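Local coordinates for oxalate biosynthetic component 1 (PDB 5IKY), which makes oxalate in a quorum-sensing-dependent pathway, acting as a serine hydrolase of the alpha/beta-hydrolase type with an additional lyase activity, at residues Lys25-Pro28 / His29-Glu33; Asp127-Arg130 / Gln131-Gln135; His157-Leu160 / Ser161-Phe164. All blocks are in the same frame, centred on the assembly; numbering follows the deposited sequence.

Contact 1 (Lys25-Pro28 / His29-Glu33); sequences KFIP and HALLE
Leu31 lays one methyl against the ring of Pro28, its CD1 lying 3.6 Å from Pro28 CD and a little farther from CG. The side chains meet at a slant, so a single methyl bump sits on the CD-CG rim of the ring. A second fit lies one residue back: the branch methyl CG2 of Ile27 presses on the branch point of Leu32, with 3.8 Å between Ile27 CG2 and Leu32 CG, and the two chains cross at roughly a right angle. The torsion of Ile27 (chi1 -59°) sets CG2 anti to its backbone N, which carries the methyl forward to the helix. It also approaches Leu31 CB (4.2 Å from Ile27 CG2), so this methyl faces two successive helix residues. The chain turns sharply here, the axes of strand 26-28 and helix 29-33 making 67°. Polar support across the turn is slight: Leu31 N gives a weak hydrogen bond to Pro28 O at 3.3 Å. Four residues apart, His29 ND1 and Glu33 OE1 make a bent hydrogen bond (2.9 Å), with the oxygen in the imidazole plane but the donor well above the carboxylate plane. Helix 37-49 adds Leu47 to Ile27 and Ile44 to Leu32. Strand 26-28 is an outermost strand of a three-stranded antiparallel sheet, beside strand 190-192. The chemistry implies a strand-to-helix corner held chiefly by apolar fit, with a His-carboxylate hydrogen bond spanning the first turn.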
loop_
_atom_site.group_PDB
_atom_site.type_symbol
_atom_site.label_atom_id
_atom_site.label_comp_id
_atom_site.label_asym_id
_atom_site.label_seq_id
_atom_site.Cartn_x
_atom_site.Cartn_y
_atom_site.Cartn_z
ATOM N N LYS A 25 5.803 -2.612 -36.557
ATOM C CA LYS A 25 7.041 -1.871 -36.350
ATOM C C LYS A 25 7.837 -1.737 -37.645
ATOM O O LYS A 25 8.942 -1.195 -37.653
ATOM C CB LYS A 25 7.885 -2.553 -35.273
ATOM C CG LYS A 25 7.245 -2.529 -33.896
ATOM C CD LYS A 25 7.153 -1.107 -33.364
ATOM C CE LYS A 25 5.871 -0.887 -32.578
ATOM N NZ LYS A 25 5.671 -1.929 -31.536
ATOM N N PHE A 26 7.267 -2.231 -38.737
ATOM C CA PHE A 26 7.908 -2.135 -40.042
ATOM C C PHE A 26 6.873 -2.062 -41.154
ATOM O O PHE A 26 5.915 -2.833 -41.176
ATOM C CB PHE A 26 8.845 -3.324 -40.276
ATOM C CG PHE A 26 9.499 -3.324 -41.632
ATOM C CD1 PHE A 26 10.547 -2.462 -41.911
ATOM C CD2 PHE A 26 9.066 -4.189 -42.626
ATOM C CE1 PHE A 26 11.149 -2.457 -43.155
ATOM C CE2 PHE A 26 9.667 -4.191 -43.877
ATOM C CZ PHE A 26 10.710 -3.324 -44.140
ATOM N N ILE A 27 7.066 -1.120 -42.071
ATOM C CA ILE A 27 6.209 -1.012 -43.243
ATOM C C ILE A 27 7.039 -1.108 -44.515
ATOM O O ILE A 27 7.803 -0.193 -44.830
ATOM C CB ILE A 27 5.421 0.301 -43.254
ATOM C CG1 ILE A 27 4.558 0.406 -41.999
ATOM C CG2 ILE A 27 4.553 0.383 -44.501
ATOM C CD1 ILE A 27 3.813 1.712 -41.891
ATOM N N PRO A 28 6.895 -2.224 -45.244
ATOM C CA PRO A 28 7.607 -2.453 -46.505
ATOM C C PRO A 28 7.343 -1.338 -47.504
ATOM O O PRO A 28 6.258 -0.750 -47.485
ATOM C CB PRO A 28 7.023 -3.772 -47.005
ATOM C CG PRO A 28 6.538 -4.455 -45.786
ATOM C CD PRO A 28 6.035 -3.365 -44.887
ATOM N N HIS A 29 8.319 -1.055 -48.359
ATOM C CA HIS A 29 8.171 -0.015 -49.365
ATOM C C HIS A 29 6.902 -0.182 -50.201
ATOM O O HIS A 29 6.137 0.773 -50.366
ATOM C CB HIS A 29 9.390 -0.003 -50.277
ATOM C CG HIS A 29 9.598 1.295 -50.994
ATOM N ND1 HIS A 29 9.150 1.516 -52.276
ATOM C CD2 HIS A 29 10.284 2.405 -50.637
ATOM C CE1 HIS A 29 9.487 2.738 -52.656
ATOM N NE2 HIS A 29 10.182 3.294 -51.683
ATOM N N ALA A 30 6.682 -1.394 -50.710
ATOM C CA ALA A 30 5.537 -1.707 -51.571
ATOM C C ALA A 30 4.182 -1.254 -51.021
ATOM O O ALA A 30 3.344 -0.760 -51.774
ATOM C CB ALA A 30 5.500 -3.201 -51.843
ATOM N N LEU A 31 3.968 -1.426 -49.720
ATOM C CA LEU A 31 2.680 -1.093 -49.118
ATOM C C LEU A 31 2.376 0.399 -49.230
ATOM O O LEU A 31 1.230 0.795 -49.448
ATOM C CB LEU A 31 2.640 -1.533 -47.652
ATOM C CG LEU A 31 2.796 -3.038 -47.415
ATOM C CD1 LEU A 31 2.572 -3.383 -45.948
ATOM C CD2 LEU A 31 1.867 -3.848 -48.322
ATOM N N LEU A 32 3.412 1.222 -49.092
ATOM C CA LEU A 32 3.264 2.670 -49.209
ATOM C C LEU A 32 3.206 3.112 -50.669
ATOM O O LEU A 32 2.379 3.943 -51.041
ATOM C CB LEU A 32 4.410 3.385 -48.494
ATOM C CG LEU A 32 4.438 3.256 -46.971
ATOM C CD1 LEU A 32 5.632 4.000 -46.393
ATOM C CD2 LEU A 32 3.140 3.766 -46.372
ATOM N N GLU A 33 4.086 2.540 -51.490
ATOM C CA GLU A 33 4.170 2.870 -52.913
ATOM C C GLU A 33 2.865 2.550 -53.637
ATOM O O GLU A 33 2.602 3.048 -54.730
ATOM C CB GLU A 33 5.330 2.111 -53.560
ATOM C CG GLU A 33 5.916 2.777 -54.791
ATOM C CD GLU A 33 7.200 2.109 -55.249
ATOM O OE1 GLU A 33 7.553 1.053 -54.684
ATOM O OE2 GLU A 33 7.855 2.640 -56.171
#

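Contact 2 (Asp127-Arg130 / Gln131-Gln135); sequences DLVR and QIVLQ
Val133 N bonds to Val129 O at 2.9 Å and almost straight, with an N-H...O angle of 173°, and Leu134 N to Arg130 O follows at 2.6 Å. The same i to i+4 pattern, that of an alpha-helix, runs back through Ile132 N to Leu128 O (3.1 Å) and ends in the longest of the four, Gln131 N to Asp127 O (3.3 Å). At the side-chain level, Gln131 NE2 comes within 2.6 Å of Asp127 OD2, but the angle is too poor for a hydrogen bond and the amide and carboxylate planes stand 80° apart. The firmer polar partner of Gln131 is Arg167, whose NH1 donates to OE1; Arg130 NE hydrogen-bonds to Gly489 O. Gln131 CG is anti to its own carbonyl carbon (chi1 -60°), and the extended chain beyond it runs back past Asp127 O toward the carboxylate. Apolar contacts follow the same spacing. Leu128 CG meets the end methyl of Ile132, CD1, at 4.1 Å, whereas Val129 and Val133 point the same way side by side, with 4.2 Å between Val129 CG1 and Val133 CG2. Leu123 and Pro488 touch Val129, and Val487 touches Val133. On another flank helix 162-172 packs on helix 126-138, setting Phe164 against Gln131, Ile132 and Gln135.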
loop_
_atom_site.group_PDB
_atom_site.type_symbol
_atom_site.label_atom_id
_atom_site.label_comp_id
_atom_site.label_asym_id
_atom_site.label_seq_id
_atom_site.Cartn_x
_atom_site.Cartn_y
_atom_site.Cartn_z
ATOM N N ASP A 127 28.167 -4.615 -26.317
ATOM C CA ASP A 127 27.402 -3.436 -26.704
ATOM C C ASP A 127 26.285 -3.819 -27.666
ATOM O O ASP A 127 25.188 -3.262 -27.611
ATOM C CB ASP A 127 28.312 -2.381 -27.337
ATOM C CG ASP A 127 27.561 -1.118 -27.718
ATOM O OD1 ASP A 127 27.070 -0.418 -26.805
ATOM O OD2 ASP A 127 27.465 -0.823 -28.929
ATOM N N LEU A 128 26.571 -4.776 -28.543
ATOM C CA LEU A 128 25.580 -5.273 -29.489
ATOM C C LEU A 128 24.436 -5.974 -28.762
ATOM O O LEU A 128 23.270 -5.801 -29.112
ATOM C CB LEU A 128 26.227 -6.225 -30.497
ATOM C CG LEU A 128 25.273 -6.889 -31.493
ATOM C CD1 LEU A 128 24.704 -5.857 -32.456
ATOM C CD2 LEU A 128 25.969 -8.011 -32.250
ATOM N N VAL A 129 24.783 -6.764 -27.749
ATOM C CA VAL A 129 23.793 -7.494 -26.965
ATOM C C VAL A 129 22.800 -6.544 -26.300
ATOM O O VAL A 129 21.590 -6.777 -26.333
ATOM C CB VAL A 129 24.460 -8.366 -25.882
ATOM C CG1 VAL A 129 23.408 -9.083 -25.049
ATOM C CG2 VAL A 129 25.406 -9.372 -26.519
ATOM N N ARG A 130 23.318 -5.470 -25.709
ATOM C CA ARG A 130 22.483 -4.475 -25.045
ATOM C C ARG A 130 21.462 -3.866 -25.994
ATOM O O ARG A 130 20.274 -3.793 -25.677
ATOM C CB ARG A 130 23.339 -3.361 -24.446
ATOM C CG ARG A 130 24.264 -3.801 -23.339
ATOM C CD ARG A 130 24.752 -2.599 -22.558
ATOM N NE ARG A 130 25.574 -2.982 -21.417
ATOM C CZ ARG A 130 26.889 -2.815 -21.358
ATOM N NH1 ARG A 130 27.533 -2.265 -22.381
ATOM N NH2 ARG A 130 27.558 -3.193 -20.278
ATOM N N GLN A 131 21.936 -3.428 -27.155
ATOM C CA GLN A 131 21.076 -2.782 -28.137
ATOM C C GLN A 131 19.988 -3.730 -28.624
ATOM O O GLN A 131 18.867 -3.309 -28.906
ATOM C CB GLN A 131 21.908 -2.268 -29.312
ATOM C CG GLN A 131 22.971 -1.261 -28.903
ATOM C CD GLN A 131 23.843 -0.826 -30.065
ATOM O OE1 GLN A 131 23.438 -0.906 -31.225
ATOM N NE2 GLN A 131 25.051 -0.364 -29.758
ATOM N N ILE A 132 20.323 -5.014 -28.707
ATOM C CA ILE A 132 19.347 -6.036 -29.060
ATOM C C ILE A 132 18.312 -6.179 -27.951
ATOM O O ILE A 132 17.107 -6.117 -28.199
ATOM C CB ILE A 132 20.022 -7.397 -29.318
ATOM C CG1 ILE A 132 20.863 -7.338 -30.595
ATOM C CG2 ILE A 132 18.983 -8.505 -29.416
ATOM C CD1 ILE A 132 21.615 -8.617 -30.886
ATOM N N VAL A 133 18.792 -6.363 -26.725
ATOM C CA VAL A 133 17.919 -6.473 -25.563
ATOM C C VAL A 133 17.056 -5.224 -25.405
ATOM O O VAL A 133 15.861 -5.320 -25.126
ATOM C CB VAL A 133 18.727 -6.706 -24.267
ATOM C CG1 VAL A 133 17.822 -6.619 -23.046
ATOM C CG2 VAL A 133 19.433 -8.054 -24.316
ATOM N N LEU A 134 17.658 -4.055 -25.602
ATOM C CA LEU A 134 16.923 -2.801 -25.475
ATOM C C LEU A 134 15.896 -2.625 -26.591
ATOM O O LEU A 134 14.814 -2.090 -26.359
ATOM C CB LEU A 134 17.884 -1.611 -25.455
ATOM C CG LEU A 134 18.652 -1.400 -24.147
ATOM C CD1 LEU A 134 19.468 -0.119 -24.196
ATOM C CD2 LEU A 134 17.700 -1.386 -22.961
ATOM N N GLN A 135 16.231 -3.075 -27.797
ATOM C CA GLN A 135 15.301 -2.964 -28.918
ATOM C C GLN A 135 14.097 -3.882 -28.751
ATOM O O GLN A 135 12.958 -3.462 -28.954
ATOM C CB GLN A 135 15.997 -3.268 -30.245
ATOM C CG GLN A 135 16.408 -2.028 -31.019
ATOM C CD GLN A 135 15.222 -1.208 -31.502
ATOM O OE1 GLN A 135 14.080 -1.668 -31.487
ATOM N NE2 GLN A 135 15.492 0.015 -31.937
#

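Contact 3 (His157-Leu160 / Ser161-Phe164); sequences HTYL and SPDF
Leu160 lies over one face of the Phe164 ring in a CH-pi contact: its CD2 methyl is 4.2 Å from the ring centroid and only 13° off the normal, shifted slightly toward the rim. The two side chains cross at about a right angle, and Leu160 CB rests 4.0 Å from Phe164 CB, so the pair touches at both CB atoms and, farther out, between Leu160 CD2 and the CG-CD2 side of the ring. A second apolar meeting puts Tyr159 CZ 4.2 Å from Pro162 CD, and the phenol oxygen closes in further, with 3.1 Å from Tyr159 OH to Pro162 CD. Tyr159 reaches there because CG is anti to its backbone N (chi1 171°), which sends the ring forward along the chain; its CE1 passes 3.6 Å from Ser161 N at an oblique slant. Between these two segments the polar bonds lie at the helix start. Ser161 is the N-cap of helix 162-172, and its OG accepts a weak bond from Phe164 N at 3.5 Å. The chi1 of 64° tucks OG between the backbone N and the carbonyl carbon, and the same Phe164 N also makes a weak bond to Ser161 O. Strand 156-160 borders strand 60-64, whose Ile60 and Val61 lie against Leu160 and Tyr159 respectively, while Val55 of strand 53-55 reaches both Tyr159 and Pro162. Leu136 of helix 126-138 touches Thr158.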
loop_
_atom_site.group_PDB
_atom_site.type_symbol
_atom_site.label_atom_id
_atom_site.label_comp_id
_atom_site.label_asym_id
_atom_site.label_seq_id
_atom_site.Cartn_x
_atom_site.Cartn_y
_atom_site.Cartn_z
ATOM N N HIS A 157 5.046 -8.543 -34.384
ATOM C CA HIS A 157 5.537 -7.753 -35.499
ATOM C C HIS A 157 6.827 -7.062 -35.081
ATOM O O HIS A 157 6.860 -5.851 -34.873
ATOM C CB HIS A 157 4.490 -6.735 -35.947
ATOM C CG HIS A 157 4.616 -6.335 -37.384
ATOM N ND1 HIS A 157 5.561 -5.435 -37.827
ATOM C CD2 HIS A 157 3.926 -6.727 -38.480
ATOM C CE1 HIS A 157 5.438 -5.280 -39.133
ATOM N NE2 HIS A 157 4.454 -6.053 -39.554
ATOM N N THR A 158 7.888 -7.852 -34.948
ATOM C CA THR A 158 9.172 -7.351 -34.474
ATOM C C THR A 158 10.192 -7.296 -35.604
ATOM O O THR A 158 10.418 -8.284 -36.300
ATOM C CB THR A 158 9.719 -8.221 -33.328
ATOM O OG1 THR A 158 8.895 -8.051 -32.169
ATOM C CG2 THR A 158 11.139 -7.822 -32.990
ATOM N N TYR A 159 10.809 -6.131 -35.774
ATOM C CA TYR A 159 11.749 -5.908 -36.865
ATOM C C TYR A 159 13.105 -5.438 -36.347
ATOM O O TYR A 159 13.188 -4.740 -35.339
ATOM C CB TYR A 159 11.171 -4.887 -37.850
ATOM C CG TYR A 159 12.138 -4.405 -38.910
ATOM C CD1 TYR A 159 12.903 -3.264 -38.711
ATOM C CD2 TYR A 159 12.275 -5.082 -40.114
ATOM C CE1 TYR A 159 13.783 -2.815 -39.672
ATOM C CE2 TYR A 159 13.154 -4.641 -41.084
ATOM C CZ TYR A 159 13.905 -3.506 -40.855
ATOM O OH TYR A 159 14.781 -3.059 -41.815
ATOM N N LEU A 160 14.165 -5.832 -37.045
ATOM C CA LEU A 160 15.506 -5.349 -36.745
ATOM C C LEU A 160 16.144 -4.785 -38.009
ATOM O O LEU A 160 16.083 -5.401 -39.071
ATOM C CB LEU A 160 16.374 -6.466 -36.161
ATOM C CG LEU A 160 16.011 -6.934 -34.751
ATOM C CD1 LEU A 160 16.896 -8.089 -34.315
ATOM C CD2 LEU A 160 16.115 -5.784 -33.772
ATOM N N SER A 161 16.752 -3.611 -37.882
ATOM C CA SER A 161 17.362 -2.924 -39.017
ATOM C C SER A 161 18.515 -3.718 -39.628
ATOM O O SER A 161 19.110 -4.566 -38.961
ATOM C CB SER A 161 17.857 -1.544 -38.585
ATOM O OG SER A 161 18.892 -1.659 -37.624
ATOM N N PRO A 162 18.819 -3.458 -40.912
ATOM C CA PRO A 162 19.981 -4.041 -41.591
ATOM C C PRO A 162 21.244 -3.893 -40.755
ATOM O O PRO A 162 22.067 -4.805 -40.706
ATOM C CB PRO A 162 20.094 -3.219 -42.878
ATOM C CG PRO A 162 18.782 -2.503 -43.039
ATOM C CD PRO A 162 17.907 -2.801 -41.860
ATOM N N ASP A 163 21.372 -2.743 -40.099
ATOM C CA ASP A 163 22.508 -2.457 -39.235
ATOM C C ASP A 163 22.647 -3.517 -38.144
ATOM O O ASP A 163 23.752 -3.969 -37.842
ATOM C CB ASP A 163 22.360 -1.067 -38.616
ATOM C CG ASP A 163 23.690 -0.458 -38.229
ATOM O OD1 ASP A 163 24.311 0.206 -39.087
ATOM O OD2 ASP A 163 24.111 -0.635 -37.066
ATOM N N PHE A 164 21.518 -3.913 -37.562
ATOM C CA PHE A 164 21.503 -4.990 -36.576
ATOM C C PHE A 164 21.947 -6.312 -37.192
ATOM O O PHE A 164 22.752 -7.040 -36.611
ATOM C CB PHE A 164 20.105 -5.152 -35.969
ATOM C CG PHE A 164 19.868 -4.305 -34.752
ATOM C CD1 PHE A 164 20.379 -4.682 -33.522
ATOM C CD2 PHE A 164 19.118 -3.143 -34.833
ATOM C CE1 PHE A 164 20.161 -3.911 -32.396
ATOM C CE2 PHE A 164 18.894 -2.368 -33.711
ATOM C CZ PHE A 164 19.418 -2.754 -32.491
#

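Overall arrangement
Contacts 1 and 3 both turn a strand into a helix, and both are largely buried; contact 2 lies within a single helix and is only partly buried, with Asp127 exposed. The strands of contacts 1 and 3 belong to separate three-stranded antiparallel sheets, yet the contacts touch, Phe26 of contact 1 stacking on Tyr159 of contact 3, with centres about 14 Å apart. Contact 3 also meets contact 2 through the Phe164 ring, whose CZ lies 3.4 Å from Gln135 CG, whereas contacts 1 and 2 do not touch. Chemistry follows place: backbone hydrogen bonds dominate contact 2, while apolar packing marks both corners, joined by a CH-pi contact and a weak N-cap bond in contact 3 and by a His-carboxylate bond in contact 1.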